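Local structure of 3,4-dihydroxybenzoate decarboxylase (Enterobacter cloacae, 5NY5) at residues 156-160 with 193-197; 164-170 with 188-193. The protein probably decarboxylates 3,4-dihydroxybenzoate and, in reverse, para-carboxylates catechols, as a UbiD-family enzyme that uses prenylated FMN and a metal ion. All coordinates share one frame; numbering follows the deposited sequence.

Interaction 1 (156-160 with 193-197); sequences ASDPE and FRKKA
F193 and P159 pack the middle of helix 189-199 against the turn that follows strand 148-157, and a salt bridge between D158 and K196 adds to the contact. It joins the helix to the end of an antiparallel-sheet strand within the Rift-related domain of the UbiD family, a member of the FMN-binding clan. The S157-D158 backbone lies over one face of the F193 ring. The backbone N of D158 sits 3.4 Å above the ring plane of F193, over its centre. D158 CB adds a CH-pi contact, 3.9 Å from the F193 ring centroid and 27° off the ring normal. The CG of F193 is anti to its carbonyl carbon (chi1 -64°), which sends the ring to the strand end.

The carboxylate of D158 does two jobs. OD1 accepts from the backbone N of E160 at 2.7 Å, forming an Asx turn. OD2 is met on its syn side by K196 NZ at 3.0 Å, the salt bridge. The K196 chain is extended and crosses D158 at about a right angle. E160 OE1 lies 4.2 Å from K196 NZ, so its charge probably adds a weaker attraction. P159 lies over the helix backbone, with its CG 3.4 Å from F193 O. The same CG also packs on the methyl of A197.

S157 points away from the helix, and its OG bonds to E255. Strand 204-210 packs alongside, with V206 touching A156 and L204 touching P159 and F193.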
loop_
_atom_site.group_PDB
_atom_site.type_symbol
_atom_site.label_atom_id
_atom_site.label_comp_id
_atom_site.label_asym_id
_atom_site.label_seq_id
_atom_site.Cartn_x
_atom_site.Cartn_y
_atom_site.Cartn_z
ATOM N N ALA A 156 -33.292 28.980 -26.167
ATOM C CA ALA A 156 -32.503 30.164 -26.481
ATOM C C ALA A 156 -31.835 29.971 -27.834
ATOM O O ALA A 156 -31.658 28.845 -28.306
ATOM C CB ALA A 156 -31.460 30.448 -25.397
ATOM N N SER A 157 -31.464 31.091 -28.451
ATOM C CA SER A 157 -30.821 31.078 -29.756
ATOM C C SER A 157 -29.663 32.064 -29.768
ATOM O O SER A 157 -29.658 33.052 -29.029
ATOM C CB SER A 157 -31.807 31.421 -30.878
ATOM O OG SER A 157 -32.750 30.382 -31.058
ATOM N N ASP A 158 -28.682 31.778 -30.619
ATOM C CA ASP A 158 -27.530 32.653 -30.781
ATOM C C ASP A 158 -27.994 34.051 -31.178
ATOM O O ASP A 158 -28.735 34.196 -32.161
ATOM C CB ASP A 158 -26.588 32.080 -31.842
ATOM C CG ASP A 158 -25.234 32.773 -31.881
ATOM O OD1 ASP A 158 -25.166 34.009 -31.722
ATOM O OD2 ASP A 158 -24.224 32.068 -32.090
ATOM N N PRO A 159 -27.592 35.097 -30.450
ATOM C CA PRO A 159 -27.984 36.459 -30.839
ATOM C C PRO A 159 -27.376 36.916 -32.155
ATOM O O PRO A 159 -27.793 37.958 -32.678
ATOM C CB PRO A 159 -27.485 37.315 -29.668
ATOM C CG PRO A 159 -26.364 36.523 -29.083
ATOM C CD PRO A 159 -26.764 35.086 -29.231
ATOM N N GLU A 160 -26.411 36.179 -32.702
ATOM C CA GLU A 160 -25.835 36.472 -34.009
ATOM C C GLU A 160 -26.369 35.548 -35.095
ATOM O O GLU A 160 -26.842 36.018 -36.134
ATOM C CB GLU A 160 -24.306 36.373 -33.947
ATOM C CG GLU A 160 -23.650 37.375 -33.014
ATOM C CD GLU A 160 -22.135 37.325 -33.082
ATOM O OE1 GLU A 160 -21.598 36.401 -33.728
ATOM O OE2 GLU A 160 -21.482 38.212 -32.494
ATOM N N PHE A 193 -24.069 32.003 -25.882
ATOM C CA PHE A 193 -25.018 32.959 -26.445
ATOM C C PHE A 193 -25.129 34.198 -25.567
ATOM O O PHE A 193 -25.230 35.322 -26.073
ATOM C CB PHE A 193 -26.395 32.313 -26.612
ATOM C CG PHE A 193 -26.429 31.168 -27.588
ATOM C CD1 PHE A 193 -25.392 30.956 -28.480
ATOM C CD2 PHE A 193 -27.512 30.305 -27.615
ATOM C CE1 PHE A 193 -25.433 29.902 -29.372
ATOM C CE2 PHE A 193 -27.559 29.251 -28.505
ATOM C CZ PHE A 193 -26.517 29.051 -29.385
ATOM N N ARG A 194 -25.105 34.012 -24.247
ATOM C CA ARG A 194 -25.272 35.140 -23.339
ATOM C C ARG A 194 -24.047 36.044 -23.329
ATOM O O ARG A 194 -24.180 37.261 -23.166
ATOM C CB ARG A 194 -25.566 34.636 -21.926
ATOM C CG ARG A 194 -26.246 35.657 -21.032
ATOM C CD ARG A 194 -25.869 35.461 -19.572
ATOM N NE ARG A 194 -24.658 36.198 -19.220
ATOM C CZ ARG A 194 -23.431 35.695 -19.279
ATOM N NH1 ARG A 194 -23.246 34.445 -19.672
ATOM N NH2 ARG A 194 -22.388 36.440 -18.942
ATOM N N LYS A 195 -22.853 35.472 -23.496
ATOM C CA LYS A 195 -21.639 36.285 -23.510
ATOM C C LYS A 195 -21.617 37.220 -24.712
ATOM O O LYS A 195 -21.295 38.406 -24.581
ATOM C CB LYS A 195 -20.406 35.382 -23.505
ATOM C CG LYS A 195 -19.775 35.193 -22.134
ATOM C CD LYS A 195 -19.031 36.446 -21.688
ATOM C CE LYS A 195 -18.272 36.208 -20.390
ATOM N NZ LYS A 195 -17.366 37.344 -20.056
ATOM N N LYS A 196 -21.953 36.698 -25.894
ATOM C CA LYS A 196 -22.019 37.536 -27.087
ATOM C C LYS A 196 -23.004 38.680 -26.894
ATOM O O LYS A 196 -22.715 39.832 -27.239
ATOM C CB LYS A 196 -22.412 36.695 -28.301
ATOM C CG LYS A 196 -21.446 35.572 -28.632
ATOM C CD LYS A 196 -21.914 34.805 -29.858
ATOM C CE LYS A 196 -20.967 33.669 -30.197
ATOM N NZ LYS A 196 -21.448 32.888 -31.369
ATOM N N ALA A 197 -24.176 38.379 -26.335
ATOM C CA ALA A 197 -25.175 39.415 -26.104
ATOM C C ALA A 197 -24.685 40.429 -25.079
ATOM O O ALA A 197 -24.813 41.643 -25.277
ATOM C CB ALA A 197 -26.490 38.778 -25.655
#

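Interaction 2 (164-170 with 188-193); sequences LTDVTIH and RHIEVF
I190 and D166 form the hydrogen bond between the segments, from the backbone N of I190 to D166 OD2 at 3.2 Å. It is bent, at 138°, and reaches the oxygen from above the carboxylate plane. With chi1 near -174°, D166 turns its carboxylate onto the first turn of the helix, and the bond tethers it there. D166 OD1 lies over one face of the R188 guanidinium. The charges are merely near, OD1 to NH2 4.2 Å, and no N-H of R188 is aimed at the oxygen. R188 also makes weak, long ion pairs with E223 and E233.

R188 is the N-cap residue of helix 189-199. This helix start faces the strand at the cofactor site of the UbiD fold: D166 and H189 bind manganese, and H170, R188 and H189 bind prenylated FMN, though neither ligand is bound to this chain. E233, another manganese ligand, lies close to D166.

T168 OG1 and H170 NE2 share a hydrogen bond of 2.6 Å along the strand, and H170 ND1 bonds to F183 O. The methyl CG2 of T168 meets the guanidinium edge of R188. I190 CG2 packs on D166 OD2 and reaches the edge of the H170 ring. D166 CB touches H189 CB at 3.7 Å. Farther out, L164 CB packs on F193 CZ at 4.0 Å.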
loop_
_atom_site.group_PDB
_atom_site.type_symbol
_atom_site.label_atom_id
_atom_site.label_comp_id
_atom_site.label_asym_id
_atom_site.label_seq_id
_atom_site.Cartn_x
_atom_site.Cartn_y
_atom_site.Cartn_z
ATOM N N LEU A 164 -28.646 28.774 -34.643
ATOM C CA LEU A 164 -27.999 27.998 -33.595
ATOM C C LEU A 164 -28.835 28.095 -32.326
ATOM O O LEU A 164 -28.977 29.182 -31.755
ATOM C CB LEU A 164 -26.579 28.505 -33.345
ATOM C CG LEU A 164 -25.643 28.457 -34.552
ATOM C CD1 LEU A 164 -24.369 29.238 -34.274
ATOM C CD2 LEU A 164 -25.325 27.014 -34.912
ATOM N N THR A 165 -29.381 26.964 -31.889
ATOM C CA THR A 165 -30.308 26.923 -30.770
ATOM C C THR A 165 -29.789 26.002 -29.675
ATOM O O THR A 165 -28.956 25.121 -29.912
ATOM C CB THR A 165 -31.696 26.448 -31.218
ATOM O OG1 THR A 165 -31.620 25.081 -31.642
ATOM C CG2 THR A 165 -32.205 27.299 -32.369
ATOM N N ASP A 166 -30.303 26.212 -28.466
ATOM C CA ASP A 166 -29.961 25.376 -27.324
ATOM C C ASP A 166 -31.161 25.295 -26.396
ATOM O O ASP A 166 -31.723 26.327 -26.017
ATOM C CB ASP A 166 -28.748 25.930 -26.571
ATOM C CG ASP A 166 -28.283 25.009 -25.462
ATOM O OD1 ASP A 166 -28.267 23.779 -25.679
ATOM O OD2 ASP A 166 -27.936 25.514 -24.373
ATOM N N VAL A 167 -31.557 24.076 -26.041
ATOM C CA VAL A 167 -32.627 23.844 -25.080
ATOM C C VAL A 167 -32.046 23.043 -23.921
ATOM O O VAL A 167 -31.303 22.076 -24.134
ATOM C CB VAL A 167 -33.840 23.143 -25.727
ATOM C CG1 VAL A 167 -33.826 23.332 -27.244
ATOM C CG2 VAL A 167 -33.937 21.674 -25.357
ATOM N N THR A 168 -32.343 23.478 -22.699
ATOM C CA THR A 168 -31.720 22.919 -21.508
ATOM C C THR A 168 -32.671 23.057 -20.329
ATOM O O THR A 168 -33.713 23.712 -20.415
ATOM C CB THR A 168 -30.389 23.612 -21.191
ATOM O OG1 THR A 168 -30.497 25.013 -21.474
ATOM C CG2 THR A 168 -29.255 23.014 -22.004
ATOM N N ILE A 169 -32.291 22.438 -19.214
ATOM C CA ILE A 169 -33.063 22.471 -17.977
ATOM C C ILE A 169 -32.270 23.245 -16.935
ATOM O O ILE A 169 -31.104 22.926 -16.669
ATOM C CB ILE A 169 -33.395 21.055 -17.478
ATOM C CG1 ILE A 169 -34.199 20.295 -18.533
ATOM C CG2 ILE A 169 -34.165 21.121 -16.167
ATOM C CD1 ILE A 169 -34.730 18.959 -18.059
ATOM N N HIS A 170 -32.901 24.256 -16.346
ATOM C CA HIS A 170 -32.281 25.097 -15.335
ATOM C C HIS A 170 -33.214 25.217 -14.141
ATOM O O HIS A 170 -34.387 24.838 -14.196
ATOM C CB HIS A 170 -31.962 26.495 -15.881
ATOM C CG HIS A 170 -31.174 26.487 -17.153
ATOM N ND1 HIS A 170 -29.866 26.915 -17.219
ATOM C CD2 HIS A 170 -31.509 26.111 -18.408
ATOM C CE1 HIS A 170 -29.429 26.800 -18.460
ATOM N NE2 HIS A 170 -30.409 26.315 -19.202
ATOM N N ARG A 188 -21.651 25.658 -22.146
ATOM C CA ARG A 188 -22.843 25.290 -22.892
ATOM C C ARG A 188 -23.251 26.429 -23.824
ATOM O O ARG A 188 -22.892 27.591 -23.619
ATOM C CB ARG A 188 -23.991 24.939 -21.944
ATOM C CG ARG A 188 -25.079 24.071 -22.570
ATOM C CD ARG A 188 -25.070 22.662 -21.991
ATOM N NE ARG A 188 -26.268 21.914 -22.364
ATOM C CZ ARG A 188 -26.283 20.873 -23.189
ATOM N NH1 ARG A 188 -25.154 20.435 -23.730
ATOM N NH2 ARG A 188 -27.427 20.262 -23.467
ATOM N N HIS A 189 -24.015 26.074 -24.861
ATOM C CA HIS A 189 -24.307 27.023 -25.933
ATOM C C HIS A 189 -25.048 28.250 -25.417
ATOM O O HIS A 189 -24.743 29.379 -25.819
ATOM C CB HIS A 189 -25.114 26.337 -27.035
ATOM C CG HIS A 189 -24.354 25.283 -27.777
ATOM N ND1 HIS A 189 -23.073 24.906 -27.434
ATOM C CD2 HIS A 189 -24.694 24.527 -28.848
ATOM C CE1 HIS A 189 -22.658 23.962 -28.260
ATOM N NE2 HIS A 189 -23.622 23.715 -29.127
ATOM N N ILE A 190 -26.020 28.054 -24.523
ATOM C CA ILE A 190 -26.803 29.187 -24.037
ATOM C C ILE A 190 -25.929 30.144 -23.237
ATOM O O ILE A 190 -26.181 31.356 -23.215
ATOM C CB ILE A 190 -28.013 28.692 -23.221
ATOM C CG1 ILE A 190 -28.890 29.869 -22.788
ATOM C CG2 ILE A 190 -27.562 27.878 -22.018
ATOM C CD1 ILE A 190 -30.090 29.471 -21.968
ATOM N N GLU A 191 -24.883 29.635 -22.584
ATOM C CA GLU A 191 -23.948 30.522 -21.901
ATOM C C GLU A 191 -23.106 31.303 -22.901
ATOM O O GLU A 191 -22.887 32.508 -22.730
ATOM C CB GLU A 191 -23.057 29.719 -20.954
ATOM C CG GLU A 191 -21.923 30.517 -20.326
ATOM C CD GLU A 191 -22.401 31.562 -19.332
ATOM O OE1 GLU A 191 -23.608 31.593 -19.015
ATOM O OE2 GLU A 191 -21.563 32.361 -18.864
ATOM N N VAL A 192 -22.626 30.633 -23.950
ATOM C CA VAL A 192 -21.894 31.329 -25.003
ATOM C C VAL A 192 -22.795 32.352 -25.682
ATOM O O VAL A 192 -22.358 33.460 -26.017
ATOM C CB VAL A 192 -21.315 30.316 -26.010
ATOM C CG1 VAL A 192 -20.795 31.025 -27.247
ATOM C CG2 VAL A 192 -20.209 29.501 -25.359
ATOM N N PHE A 193 -24.069 32.003 -25.882
ATOM C CA PHE A 193 -25.018 32.959 -26.445
ATOM C C PHE A 193 -25.129 34.198 -25.567
ATOM O O PHE A 193 -25.230 35.322 -26.073
ATOM C CB PHE A 193 -26.395 32.313 -26.612
ATOM C CG PHE A 193 -26.429 31.168 -27.588
ATOM C CD1 PHE A 193 -25.392 30.956 -28.480
ATOM C CD2 PHE A 193 -27.512 30.305 -27.615
ATOM C CE1 PHE A 193 -25.433 29.902 -29.372
ATOM C CE2 PHE A 193 -27.559 29.251 -28.505
ATOM C CZ PHE A 193 -26.517 29.051 -29.385
#

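In the fold
Both contacts use helix 189-199, and F193 belongs to each. They also reach the same antiparallel sheet, through neighbouring strands 148-157 and 165-174. Backbone pairs join the two strand segments: D158 N to L164 O at 2.8 Å and D166 N to A156 O at 3.0 Å. A156 CB also packs on I190 CG1. Both contacts are largely buried. The centre of interaction 1 is about 25 Å from the centre of the chain. P159 and E160 are exposed there, and the buried D158 pairs with the partly exposed K196. The centre of interaction 2 is about 17 Å from the chain centre. Its D166, H170, R188 and H189 are residues of the manganese and prenylated FMN sites.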